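Local coordinates for protein lovastatin nonaketide synthase, polyketide synthase component (Aspergillus terreus, PDB 7CPX) that builds the nonaketide-derived dihydromonacolin L skeleton of lovastatin from malonyl-CoA, using S-adenosyl-L-methionine and NADPH, as a multidomain homodimeric polyketide synthase working with lovC, at residues L1527-A1532 with I1589-V1593; K1539-Q1543 with S1788-W1792. The protein carries 2 engineered substitutions. All blocks are in the same frame, centred on the assembly; numbering follows the deposited sequence.

Both contacts involve the C-methyltransferase fold; their centres lie 18 Å apart and their nearest atoms about 8 Å apart, without touching. Along the chain the segments alternate: 1527-1532, 1539-1543, 1589-1593, 1788-1792. Helix 1527-1537 carries the first segment of contact 1 and leads, through the short strand 1538-1539, into the turn of contact 2, which precedes strand 1542-1547 of an eight-stranded mixed sheet. Contact 1 joins helices 1527-1537 and 1583-1592 of one domain, whereas contact 2 reaches a loop 245 residues on, between helix 1775-1784 and strand 1797-1801 of a separate sheet. One short helix-turn-strand unit thus takes part both in packing within the methyltransferase and in its contact with a neighbouring, probably ketoreductase-like, subdomain.

Contact 1 (L1527-A1532 with I1589-V1593); sequences LEKTMA and ILKRV
V1593, M1531 and E1528 make most of this helix-to-helix contact. Segment 1527-1532 is helical throughout, with hydrogen bonds M1531 N to L1527 O and A1532 N to E1528 O, both 2.9 Å. In the other segment the helix ends at R1592, and V1593 (phi/psi -93/15) is the first residue to leave helical angles, although its N still reaches I1589 O at 2.9 Å. The closest CA pair is A1532-V1593, 5.0 Å. V1593 (chi1 m) points between the turns of its partner: CG1 lies 3.2 Å from E1528 O and CG2 3.5 Å from M1531 CB. In the class I methyltransferase topology these are the helices after the fourth and fifth strands of the central sheet, packed side by side. M1531 (m, t, p) extends across, bringing SD 3.6 Å from I1589 CG2 and CE 3.5 Å from L1590 CD2. E1528 (m, t) lays CG 3.7 Å from I1589 CG2 and forms a long salt bridge, OE2 to R1592 NH2, 3.6 Å, near the guanidinium plane.

Contact 2 (K1539-Q1543 with S1788-W1792); sequences KPGGQ and SSTTW
Polar contacts centre on T1791, which faces the carbonyls of a tight turn. T1791 N gives P1540 O a weak hydrogen bond of 3.4 Å (N-H...O angle 154°); the position of that carbonyl is less certain, because it is modelled too close to T1790. T1791 OG1, with chi1 in the p well, stands 2.8 Å from G1541 O.

The turn itself is type II, from K1539 to G1542, closed by G1542 N to K1539 O at 2.7 Å. P1540 (phi/psi -57/130) and G1541 (82/1) occupy its central positions. At the backbone angles of G1541 a CB would be jammed against the P1540 carbonyl O, which by itself calls for glycine; it would also lie 3.0 Å from T1791 OG1. At G1542 a CB would clash with K1539 O. The facing loop is irregular: T1790 is extended (-111/166), T1791 has helical angles (-63/-43), and W1792 is extended again (-54/135). Nearest CA pairs are P1540-T1790 and G1542-T1791, 5.6 Å each.

Further out, T1791 CG2 packs on K1539 CB at 3.5 Å. K1539 is stretched (m, t, t, t), its NZ making long, weak ion pairs with D1441 and D1513. The W1792 CA-to-CB bond points sideways, and its ring stacks with H1782.

Backbone bonds from Q1543 to D1513 and I1515 tie the chain leaving the turn into the central sheet. This is a helix-to-strand connection of a Rossmann-like methyltransferase, a glycine-rich type II turn met by a loop leading to strand 1797-1801 of the neighbouring sheet, probably that of the ketoreductase-like structural subdomain.

Contact 1 (L1527-A1532 with I1589-V1593)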
loop_
_atom_site.group_PDB
_atom_site.type_symbol
_atom_site.label_atom_id
_atom_site.label_comp_id
_atom_site.label_asym_id
_atom_site.label_seq_id
_atom_site.Cartn_x
_atom_site.Cartn_y
_atom_site.Cartn_z
ATOM N N LEU A 1527 38.331 59.537 -42.173
ATOM C CA LEU A 1527 36.908 59.766 -42.411
ATOM C C LEU A 1527 36.483 59.372 -43.821
ATOM O O LEU A 1527 35.543 58.591 -44.004
ATOM C CB LEU A 1527 36.583 61.239 -42.151
ATOM C CG LEU A 1527 35.137 61.674 -42.401
ATOM C CD1 LEU A 1527 34.177 60.861 -41.550
ATOM C CD2 LEU A 1527 34.972 63.159 -42.122
ATOM N N GLU A 1528 37.169 59.903 -44.833
ATOM C CA GLU A 1528 36.801 59.582 -46.208
ATOM C C GLU A 1528 36.954 58.092 -46.483
ATOM O O GLU A 1528 36.077 57.472 -47.097
ATOM C CB GLU A 1528 37.649 60.398 -47.183
ATOM C CG GLU A 1528 37.609 61.895 -46.926
ATOM C CD GLU A 1528 38.241 62.698 -48.046
ATOM O OE1 GLU A 1528 38.753 62.082 -49.006
ATOM O OE2 GLU A 1528 38.227 63.944 -47.968
ATOM N N LYS A 1529 38.054 57.494 -46.022
ATOM C CA LYS A 1529 38.266 56.070 -46.260
ATOM C C LYS A 1529 37.280 55.225 -45.462
ATOM O O LYS A 1529 36.828 54.178 -45.936
ATOM C CB LYS A 1529 39.704 55.689 -45.919
ATOM C CG LYS A 1529 40.743 56.489 -46.688
ATOM C CD LYS A 1529 42.120 55.846 -46.626
ATOM C CE LYS A 1529 42.660 55.797 -45.206
ATOM N NZ LYS A 1529 44.042 55.249 -45.156
ATOM N N THR A 1530 36.929 55.661 -44.251
ATOM C CA THR A 1530 35.933 54.930 -43.474
ATOM C C THR A 1530 34.574 54.957 -44.164
ATOM O O THR A 1530 33.861 53.946 -44.199
ATOM C CB THR A 1530 35.828 55.518 -42.065
ATOM O OG1 THR A 1530 35.335 56.860 -42.140
ATOM C CG2 THR A 1530 37.187 55.516 -41.380
ATOM N N MET A 1531 34.199 56.108 -44.725
ATOM C CA MET A 1531 32.933 56.194 -45.445
ATOM C C MET A 1531 32.978 55.377 -46.732
ATOM O O MET A 1531 31.972 54.782 -47.135
ATOM C CB MET A 1531 32.602 57.657 -45.729
ATOM C CG MET A 1531 32.442 58.492 -44.464
ATOM S SD MET A 1531 32.451 60.269 -44.756
ATOM C CE MET A 1531 30.886 60.482 -45.595
ATOM N N ALA A 1532 34.141 55.329 -47.387
ATOM C CA ALA A 1532 34.294 54.452 -48.543
ATOM C C ALA A 1532 34.124 52.992 -48.144
ATOM O O ALA A 1532 33.528 52.201 -48.881
ATOM C CB ALA A 1532 35.658 54.676 -49.195
ATOM N N ILE A 1589 32.098 65.353 -48.858
ATOM C CA ILE A 1589 32.878 64.145 -48.596
ATOM C C ILE A 1589 32.056 62.907 -48.921
ATOM O O ILE A 1589 32.550 61.951 -49.530
ATOM C CB ILE A 1589 33.355 64.127 -47.132
ATOM C CG1 ILE A 1589 34.303 65.296 -46.861
ATOM C CG2 ILE A 1589 34.033 62.801 -46.821
ATOM C CD1 ILE A 1589 34.490 65.600 -45.389
ATOM N N LEU A 1590 30.787 62.911 -48.518
ATOM C CA LEU A 1590 29.921 61.753 -48.680
ATOM C C LEU A 1590 29.692 61.439 -50.153
ATOM O O LEU A 1590 29.667 60.268 -50.548
ATOM C CB LEU A 1590 28.611 62.040 -47.942
ATOM C CG LEU A 1590 27.540 60.984 -47.692
ATOM C CD1 LEU A 1590 26.524 61.034 -48.808
ATOM C CD2 LEU A 1590 28.128 59.598 -47.536
ATOM N N LYS A 1591 29.525 62.472 -50.981
ATOM C CA LYS A 1591 29.459 62.263 -52.422
ATOM C C LYS A 1591 30.785 61.748 -52.965
ATOM O O LYS A 1591 30.807 60.858 -53.822
ATOM C CB LYS A 1591 29.068 63.565 -53.120
ATOM C CG LYS A 1591 27.641 64.007 -52.856
ATOM C CD LYS A 1591 27.398 65.418 -53.365
ATOM C CE LYS A 1591 25.919 65.767 -53.365
ATOM N NZ LYS A 1591 25.688 67.214 -53.632
ATOM N N ARG A 1592 31.902 62.294 -52.476
ATOM C CA ARG A 1592 33.204 61.873 -52.986
ATOM C C ARG A 1592 33.463 60.398 -52.703
ATOM O O ARG A 1592 34.132 59.718 -53.489
ATOM C CB ARG A 1592 34.314 62.730 -52.381
ATOM C CG ARG A 1592 34.509 64.068 -53.069
ATOM C CD ARG A 1592 35.867 64.664 -52.742
ATOM N NE ARG A 1592 36.016 64.950 -51.320
ATOM C CZ ARG A 1592 35.653 66.086 -50.740
ATOM N NH1 ARG A 1592 35.100 67.071 -51.429
ATOM N NH2 ARG A 1592 35.850 66.239 -49.433
ATOM N N VAL A 1593 32.940 59.885 -51.592
ATOM C CA VAL A 1593 33.225 58.515 -51.177
ATOM C C VAL A 1593 32.151 57.573 -51.708
ATOM O O VAL A 1593 32.039 56.428 -51.258
ATOM C CB VAL A 1593 33.346 58.408 -49.645
ATOM C CG1 VAL A 1593 34.467 59.303 -49.136
ATOM C CG2 VAL A 1593 32.028 58.752 -48.971
#

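Contact 2 (K1539-Q1543 with S1788-W1792)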
loop_
_atom_site.group_PDB
_atom_site.type_symbol
_atom_site.label_atom_id
_atom_site.label_comp_id
_atom_site.label_asym_id
_atom_site.label_seq_id
_atom_site.Cartn_x
_atom_site.Cartn_y
_atom_site.Cartn_z
ATOM N N LYS A 1539 24.897 47.738 -49.883
ATOM C CA LYS A 1539 24.374 47.432 -51.201
ATOM C C LYS A 1539 24.095 48.738 -51.944
ATOM O O LYS A 1539 23.886 49.781 -51.319
ATOM C CB LYS A 1539 23.091 46.614 -51.094
ATOM C CG LYS A 1539 23.257 45.235 -50.485
ATOM C CD LYS A 1539 21.913 44.686 -50.036
ATOM C CE LYS A 1539 22.022 43.268 -49.503
ATOM N NZ LYS A 1539 20.713 42.766 -48.998
ATOM N N PRO A 1540 24.091 48.716 -53.277
ATOM C CA PRO A 1540 23.794 49.949 -54.015
ATOM C C PRO A 1540 22.443 50.508 -53.600
ATOM O O PRO A 1540 21.438 49.793 -53.565
ATOM C CB PRO A 1540 23.806 49.501 -55.483
ATOM C CG PRO A 1540 24.570 48.220 -55.495
ATOM C CD PRO A 1540 24.310 47.570 -54.175
ATOM N N GLY A 1541 22.424 51.800 -53.284
ATOM C CA GLY A 1541 21.242 52.434 -52.747
ATOM C C GLY A 1541 21.047 52.253 -51.258
ATOM O O GLY A 1541 20.049 52.745 -50.718
ATOM N N GLY A 1542 21.961 51.563 -50.577
ATOM C CA GLY A 1542 21.832 51.386 -49.145
ATOM C C GLY A 1542 21.847 52.708 -48.404
ATOM O O GLY A 1542 22.360 53.722 -48.881
ATOM N N GLN A 1543 21.271 52.687 -47.207
ATOM C CA GLN A 1543 21.046 53.895 -46.424
ATOM C C GLN A 1543 22.092 54.006 -45.323
ATOM O O GLN A 1543 22.203 53.123 -44.466
ATOM C CB GLN A 1543 19.638 53.902 -45.831
ATOM C CG GLN A 1543 18.562 54.333 -46.814
ATOM C CD GLN A 1543 18.489 53.433 -48.032
ATOM O OE1 GLN A 1543 18.861 52.262 -47.977
ATOM N NE2 GLN A 1543 18.016 53.982 -49.145
ATOM N N SER A 1788 16.502 44.024 -58.623
ATOM C CA SER A 1788 16.034 43.104 -57.593
ATOM C C SER A 1788 17.069 42.886 -56.497
ATOM O O SER A 1788 16.698 42.613 -55.349
ATOM C CB SER A 1788 15.660 41.763 -58.227
ATOM O OG SER A 1788 16.769 41.194 -58.902
ATOM N N SER A 1789 18.354 43.001 -56.819
ATOM C CA SER A 1789 19.424 42.690 -55.881
ATOM C C SER A 1789 19.881 43.895 -55.067
ATOM O O SER A 1789 20.828 43.766 -54.284
ATOM C CB SER A 1789 20.624 42.103 -56.631
ATOM O OG SER A 1789 21.137 43.030 -57.574
ATOM N N THR A 1790 19.245 45.050 -55.227
ATOM C CA THR A 1790 19.646 46.264 -54.533
ATOM C C THR A 1790 18.598 46.651 -53.494
ATOM O O THR A 1790 17.475 46.139 -53.491
ATOM C CB THR A 1790 19.873 47.411 -55.528
ATOM O OG1 THR A 1790 21.005 48.184 -55.112
ATOM C CG2 THR A 1790 18.657 48.322 -55.623
ATOM N N THR A 1791 18.985 47.569 -52.606
ATOM C CA THR A 1791 18.119 47.926 -51.484
ATOM C C THR A 1791 16.810 48.537 -51.964
ATOM O O THR A 1791 15.738 48.214 -51.437
ATOM C CB THR A 1791 18.832 48.905 -50.552
ATOM O OG1 THR A 1791 18.955 50.178 -51.197
ATOM C CG2 THR A 1791 20.211 48.392 -50.189
ATOM N N TRP A 1792 16.876 49.426 -52.952
ATOM C CA TRP A 1792 15.682 50.114 -53.421
ATOM C C TRP A 1792 14.600 49.111 -53.792
ATOM O O TRP A 1792 14.859 48.108 -54.462
ATOM C CB TRP A 1792 16.017 50.995 -54.625
ATOM C CG TRP A 1792 14.826 51.703 -55.173
ATOM C CD1 TRP A 1792 14.404 52.961 -54.861
ATOM C CD2 TRP A 1792 13.891 51.190 -56.126
ATOM N NE1 TRP A 1792 13.265 53.264 -55.563
ATOM C CE2 TRP A 1792 12.929 52.193 -56.347
ATOM C CE3 TRP A 1792 13.773 49.979 -56.815
ATOM C CZ2 TRP A 1792 11.867 52.024 -57.227
ATOM C CZ3 TRP A 1792 12.717 49.814 -57.689
ATOM C CH2 TRP A 1792 11.777 50.830 -57.888
#